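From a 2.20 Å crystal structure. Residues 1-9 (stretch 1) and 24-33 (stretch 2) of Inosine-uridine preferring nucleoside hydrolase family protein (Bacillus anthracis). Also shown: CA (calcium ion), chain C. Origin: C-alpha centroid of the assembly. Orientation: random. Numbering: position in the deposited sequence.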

ATOM      1  N   MET A   1       0.362 -35.290  10.319  1.00 45.92           N
ATOM      2  CA  MET A   1      -0.560 -34.429   9.501  1.00 46.62           C
ATOM      3  C   MET A   1      -1.754 -33.869  10.256  1.00 45.62           C
ATOM      4  O   MET A   1      -2.639 -34.599  10.672  1.00 45.86           O
ATOM      5  CB  MET A   1      -1.057 -35.184   8.275  1.00 47.50           C
ATOM      6  CG  MET A   1      -0.330 -34.780   7.000  1.00 50.40           C
ATOM      7  SD  MET A   1      -0.956 -33.269   6.243  1.00 55.59           S
ATOM      8  CE  MET A   1      -0.468 -33.663   4.554  1.00 54.09           C
ATOM      9  N   LYS A   2      -1.804 -32.560  10.394  1.00 45.19           N
ATOM     10  CA  LYS A   2      -2.873 -31.905  11.191  1.00 44.64           C
ATOM     11  C   LYS A   2      -3.921 -31.364  10.228  1.00 43.48           C
ATOM     12  O   LYS A   2      -3.578 -30.668   9.257  1.00 43.42           O
ATOM     13  CB  LYS A   2      -2.320 -30.780  12.086  1.00 44.91           C
ATOM     14  CG  LYS A   2      -0.794 -30.858  12.302  1.00 47.78           C
ATOM     15  CD  LYS A   2      -0.342 -30.548  13.693  1.00 51.24           C
ATOM     16  CE  LYS A   2      -0.749 -29.183  14.138  1.00 53.08           C
ATOM     17  NZ  LYS A   2      -0.180 -28.958  15.502  1.00 54.16           N
ATOM     18  N   LYS A   3      -5.182 -31.719  10.485  1.00 42.22           N
ATOM     19  CA  LYS A   3      -6.309 -31.079   9.845  1.00 42.40           C
ATOM     20  C   LYS A   3      -6.534 -29.730  10.552  1.00 41.89           C
ATOM     21  O   LYS A   3      -6.621 -29.668  11.751  1.00 40.70           O
ATOM     22  CB  LYS A   3      -7.584 -31.948   9.894  1.00 42.79           C
ATOM     23  CG  LYS A   3      -7.542 -33.263   9.077  1.00 44.19           C
ATOM     24  N   VAL A   4      -6.608 -28.659   9.770  1.00 41.68           N
ATOM     25  CA  VAL A   4      -6.708 -27.305  10.275  1.00 41.87           C
ATOM     26  C   VAL A   4      -7.824 -26.595   9.531  1.00 42.07           C
ATOM     27  O   VAL A   4      -7.903 -26.669   8.307  1.00 41.57           O
ATOM     28  CB  VAL A   4      -5.380 -26.492  10.054  1.00 41.72           C
ATOM     29  CG1 VAL A   4      -5.517 -25.082  10.544  1.00 41.50           C
ATOM     30  CG2 VAL A   4      -4.213 -27.156  10.769  1.00 43.00           C
ATOM     31  N   TYR A   5      -8.689 -25.940  10.287  1.00 41.76           N
ATOM     32  CA  TYR A   5      -9.660 -25.012   9.749  1.00 42.41           C
ATOM     33  C   TYR A   5      -9.218 -23.617  10.141  1.00 42.06           C
ATOM     34  O   TYR A   5      -9.020 -23.355  11.311  1.00 42.56           O
ATOM     35  CB  TYR A   5     -11.060 -25.300  10.299  1.00 42.53           C
ATOM     36  CG  TYR A   5     -12.100 -24.443   9.682  1.00 43.01           C
ATOM     37  CD1 TYR A   5     -12.216 -23.087  10.028  1.00 42.34           C
ATOM     38  CD2 TYR A   5     -12.998 -24.967   8.748  1.00 43.33           C
ATOM     39  CE1 TYR A   5     -13.203 -22.263   9.426  1.00 41.70           C
ATOM     40  CE2 TYR A   5     -13.964 -24.166   8.161  1.00 43.61           C
ATOM     41  CZ  TYR A   5     -14.059 -22.812   8.513  1.00 42.90           C
ATOM     42  OH  TYR A   5     -15.022 -22.022   7.919  1.00 45.97           O
ATOM     43  N   PHE A   6      -9.105 -22.728   9.147  1.00 42.06           N
ATOM     44  CA  PHE A   6      -8.519 -21.391   9.288  1.00 42.64           C
ATOM     45  C   PHE A   6      -9.567 -20.288   9.089  1.00 42.63           C
ATOM     46  O   PHE A   6     -10.101 -20.136   7.980  1.00 42.57           O
ATOM     47  CB  PHE A   6      -7.404 -21.247   8.236  1.00 42.57           C
ATOM     48  CG  PHE A   6      -6.668 -19.950   8.254  1.00 42.98           C
ATOM     49  CD1 PHE A   6      -6.153 -19.445   7.083  1.00 42.24           C
ATOM     50  CD2 PHE A   6      -6.441 -19.261   9.423  1.00 41.10           C
ATOM     51  CE1 PHE A   6      -5.464 -18.255   7.063  1.00 44.95           C
ATOM     52  CE2 PHE A   6      -5.747 -18.060   9.417  1.00 42.90           C
ATOM     53  CZ  PHE A   6      -5.252 -17.546   8.249  1.00 42.88           C
ATOM     54  N   ASN A   7      -9.831 -19.521  10.153  1.00 42.31           N
ATOM     55  CA  ASN A   7     -10.696 -18.325  10.096  1.00 42.70           C
ATOM     56  C   ASN A   7      -9.805 -17.081  10.249  1.00 41.98           C
ATOM     57  O   ASN A   7      -9.057 -16.968  11.209  1.00 42.41           O
ATOM     58  CB  ASN A   7     -11.787 -18.409  11.202  1.00 42.54           C
ATOM     59  CG  ASN A   7     -12.837 -17.301  11.105  1.00 43.88           C
ATOM     60  OD1 ASN A   7     -13.870 -17.449  10.424  1.00 46.06           O
ATOM     61  ND2 ASN A   7     -12.587 -16.185  11.792  1.00 42.63           N
ATOM     62  N   HIS A   8      -9.846 -16.156   9.286  1.00 42.32           N
ATOM     63  CA  HIS A   8      -8.959 -14.972   9.326  1.00 41.68           C
ATOM     64  C   HIS A   8      -9.718 -13.722   8.994  1.00 41.51           C
ATOM     65  O   HIS A   8     -10.795 -13.796   8.432  1.00 40.95           O
ATOM     66  CB  HIS A   8      -7.736 -15.136   8.392  1.00 41.67           C
ATOM     67  CG  HIS A   8      -8.024 -15.050   6.906  1.00 40.78           C
ATOM     68  ND1 HIS A   8      -8.086 -13.855   6.218  1.00 40.48           N
ATOM     69  CD2 HIS A   8      -8.154 -16.031   5.971  1.00 39.07           C
ATOM     70  CE1 HIS A   8      -8.291 -14.109   4.935  1.00 43.24           C
ATOM     71  NE2 HIS A   8      -8.337 -15.423   4.761  1.00 40.71           N
ATOM     72  N   ASP A   9      -9.154 -12.561   9.338  1.00 41.72           N
ATOM     73  CA  ASP A   9      -9.827 -11.302   8.971  1.00 41.96           C
ATOM     74  C   ASP A   9      -9.070 -10.414   7.991  1.00 42.01           C
ATOM     75  O   ASP A   9      -9.171  -9.225   8.054  1.00 43.18           O
ATOM     76  CB  ASP A   9     -10.279 -10.519  10.196  1.00 41.98           C
ATOM     77  CG  ASP A   9      -9.147  -9.988  11.019  1.00 43.33           C
ATOM     78  OD1 ASP A   9      -9.431  -9.087  11.832  1.00 38.62           O
ATOM     79  OD2 ASP A   9      -7.999 -10.467  10.867  1.00 44.92           O
ATOM     80  N   MET A  24       3.131 -25.633   4.221  1.00 44.25           N
ATOM     81  CA  MET A  24       3.418 -26.597   5.293  1.00 44.80           C
ATOM     82  C   MET A  24       2.996 -28.027   4.902  1.00 44.37           C
ATOM     83  O   MET A  24       1.807 -28.308   4.671  1.00 44.56           O
ATOM     84  CB  MET A  24       2.698 -26.174   6.576  1.00 44.95           C
ATOM     85  CG  MET A  24       3.150 -24.814   7.085  1.00 44.80           C
ATOM     86  SD  MET A  24       2.331 -24.181   8.553  1.00 47.41           S
ATOM     87  CE  MET A  24       0.749 -24.876   8.447  1.00 51.77           C
ATOM     88  N   ASP A  25       3.983 -28.912   4.828  1.00 43.60           N
ATOM     89  CA  ASP A  25       3.775 -30.322   4.508  1.00 43.52           C
ATOM     90  C   ASP A  25       2.981 -31.095   5.558  1.00 42.81           C
ATOM     91  O   ASP A  25       2.454 -32.167   5.249  1.00 41.56           O
ATOM     92  CB  ASP A  25       5.139 -31.033   4.407  1.00 43.99           C
ATOM     93  CG  ASP A  25       5.952 -30.585   3.224  1.00 45.66           C
ATOM     94  OD1 ASP A  25       5.347 -30.037   2.266  1.00 46.46           O
ATOM     95  OD2 ASP A  25       7.199 -30.787   3.264  1.00 47.47           O
ATOM     96  N   ASN A  26       2.987 -30.579   6.791  1.00 42.41           N
ATOM     97  CA  ASN A  26       2.371 -31.262   7.952  1.00 42.43           C
ATOM     98  C   ASN A  26       0.989 -30.680   8.292  1.00 42.62           C
ATOM     99  O   ASN A  26       0.436 -30.983   9.337  1.00 42.87           O
ATOM    100  CB  ASN A  26       3.286 -31.262   9.188  1.00 41.53           C
ATOM    101  CG  ASN A  26       3.459 -29.878   9.792  1.00 41.90           C
ATOM    102  OD1 ASN A  26       3.388 -28.877   9.080  1.00 40.87           O
ATOM    103  ND2 ASN A  26       3.703 -29.815  11.102  1.00 38.06           N
ATOM    104  N   VAL A  27       0.459 -29.849   7.399  1.00 42.66           N
ATOM    105  CA  VAL A  27      -0.858 -29.230   7.551  1.00 43.48           C
ATOM    106  C   VAL A  27      -1.741 -29.448   6.325  1.00 43.11           C
ATOM    107  O   VAL A  27      -1.320 -29.287   5.164  1.00 42.46           O
ATOM    108  CB  VAL A  27      -0.741 -27.689   7.877  1.00 43.56           C
ATOM    109  CG1 VAL A  27      -2.070 -26.885   7.643  1.00 43.94           C
ATOM    110  CG2 VAL A  27      -0.264 -27.509   9.298  1.00 44.92           C
ATOM    111  N   GLU A  28      -2.984 -29.786   6.609  1.00 43.06           N
ATOM    112  CA  GLU A  28      -3.986 -29.948   5.585  1.00 43.81           C
ATOM    113  C   GLU A  28      -5.122 -29.054   5.985  1.00 43.58           C
ATOM    114  O   GLU A  28      -5.803 -29.327   6.972  1.00 42.56           O
ATOM    115  CB  GLU A  28      -4.454 -31.403   5.508  1.00 44.09           C
ATOM    116  CG  GLU A  28      -5.618 -31.649   4.564  1.00 45.84           C
ATOM    117  CD  GLU A  28      -6.217 -33.049   4.706  1.00 46.25           C
ATOM    118  OE1 GLU A  28      -7.402 -33.221   4.333  1.00 49.74           O
ATOM    119  OE2 GLU A  28      -5.517 -33.974   5.192  1.00 51.16           O
ATOM    120  N   LEU A  29      -5.300 -27.982   5.213  1.00 43.97           N
ATOM    121  CA  LEU A  29      -6.365 -27.022   5.421  1.00 44.45           C
ATOM    122  C   LEU A  29      -7.656 -27.698   4.971  1.00 44.57           C
ATOM    123  O   LEU A  29      -7.767 -28.055   3.822  1.00 45.82           O
ATOM    124  CB  LEU A  29      -6.085 -25.761   4.605  1.00 44.48           C
ATOM    125  CG  LEU A  29      -5.624 -24.483   5.307  1.00 45.52           C
ATOM    126  CD1 LEU A  29      -4.812 -24.682   6.563  1.00 45.39           C
ATOM    127  CD2 LEU A  29      -4.931 -23.477   4.308  1.00 45.99           C
ATOM    128  N   THR A  30      -8.606 -27.889   5.889  1.00 44.27           N
ATOM    129  CA  THR A  30      -9.917 -28.443   5.568  1.00 44.40           C
ATOM    130  C   THR A  30     -10.939 -27.392   5.129  1.00 44.31           C
ATOM    131  O   THR A  30     -11.913 -27.698   4.466  1.00 44.52           O
ATOM    132  CB  THR A  30     -10.491 -29.209   6.766  1.00 44.17           C
ATOM    133  OG1 THR A  30     -10.541 -28.348   7.897  1.00 44.94           O
ATOM    134  CG2 THR A  30      -9.626 -30.380   7.093  1.00 43.72           C
ATOM    135  N   GLY A  31     -10.700 -26.154   5.507  1.00 43.96           N
ATOM    136  CA  GLY A  31     -11.596 -25.084   5.218  1.00 43.67           C
ATOM    137  C   GLY A  31     -10.915 -23.770   5.525  1.00 43.20           C
ATOM    138  O   GLY A  31     -10.064 -23.698   6.391  1.00 42.96           O
ATOM    139  N   VAL A  32     -11.321 -22.733   4.805  1.00 43.34           N
ATOM    140  CA  VAL A  32     -10.858 -21.374   5.061  1.00 43.22           C
ATOM    141  C   VAL A  32     -12.102 -20.537   5.099  1.00 42.62           C
ATOM    142  O   VAL A  32     -13.023 -20.809   4.355  1.00 43.89           O
ATOM    143  CB  VAL A  32      -9.880 -20.894   3.972  1.00 42.96           C
ATOM    144  CG1 VAL A  32      -9.393 -19.509   4.265  1.00 43.49           C
ATOM    145  CG2 VAL A  32      -8.691 -21.825   3.895  1.00 44.09           C
ATOM    146  N   SER A  33     -12.160 -19.574   6.007  1.00 42.45           N
ATOM    147  CA  SER A  33     -13.224 -18.568   6.002  1.00 42.88           C
ATOM    148  C   SER A  33     -12.751 -17.173   6.402  1.00 42.84           C
ATOM    149  O   SER A  33     -11.723 -16.986   7.077  1.00 42.12           O
ATOM    150  CB  SER A  33     -14.387 -19.038   6.873  1.00 43.87           C
ATOM    151  OG  SER A  33     -13.938 -19.399   8.144  1.00 43.72           O
TER
HETATM  152 CA    CA C1311      -5.836 -10.617  11.752  1.00 31.23          CA
HETATM  153  O   HOH W   1      -7.197  -9.110  13.160  1.00 26.66           O

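The parallel pairing of these two strands slips by one residue at Thr30. Up to Val4 the nearest CA partners keep a constant offset, Lys2 with Val27, Lys3 with Glu28 and Val4 with Leu29; beyond it, Phe6 faces Val32 and Asn7 faces Ser33, so stretch 2 spends one extra residue. Thr30 is that residue. Its phi/psi of -87/-22° departs from extended geometry, and its CA-to-CB bond points toward stretch 1 instead of to a sheet face. Thr30 N donates to Val4 O at 2.8 Å, and Thr30 OG1 adds a weak hydrogen bond to Val4 O at 3.2 Å.

On both sides of the slip the backbone ladder is regular. Lys2 N donates to Asn26 O (2.9 Å, 171°), Glu28 N to Lys2 O (2.9 Å, 165°) and Val4 N to Glu28 O (3.0 Å, 156°). After it, Phe6 N reaches Gly31 O (3.1 Å, 175°), Ser33 N reaches Phe6 O (2.9 Å, 159°) and His8 N reaches Ser33 O (3.0 Å, 166°). Most of these carbonyls also receive a CA-H...O contact, as does Val4 O from Leu29 CA at 3.3 Å.

Gly31 leaves room for the Tyr5 ring: an ideal CB there would lie 2.6 Å from Tyr5 CE2, a clash. Gly31 O sits over one face of that ring, while the Tyr5 hydroxyl extends to Ser33, with OH and OG hydrogen-bonded at 2.8 Å.

Val4, Val27, Leu29, Phe6 and Val32 form an apolar cluster on one sheet face, which Lys2 shares, though the end of its side chain leads away from stretch 2. Val4 CG2 meets Val27 CG1 at 3.8 Å, Val4 CB lies 4.0 Å from Leu29 CD1, and Phe6 CD1 approaches Val32 CG1 at 4.3 Å.

Past the strand, Asp9 makes no contact with stretch 2; its OD2 binds the calcium ion CA at 2.3 Å.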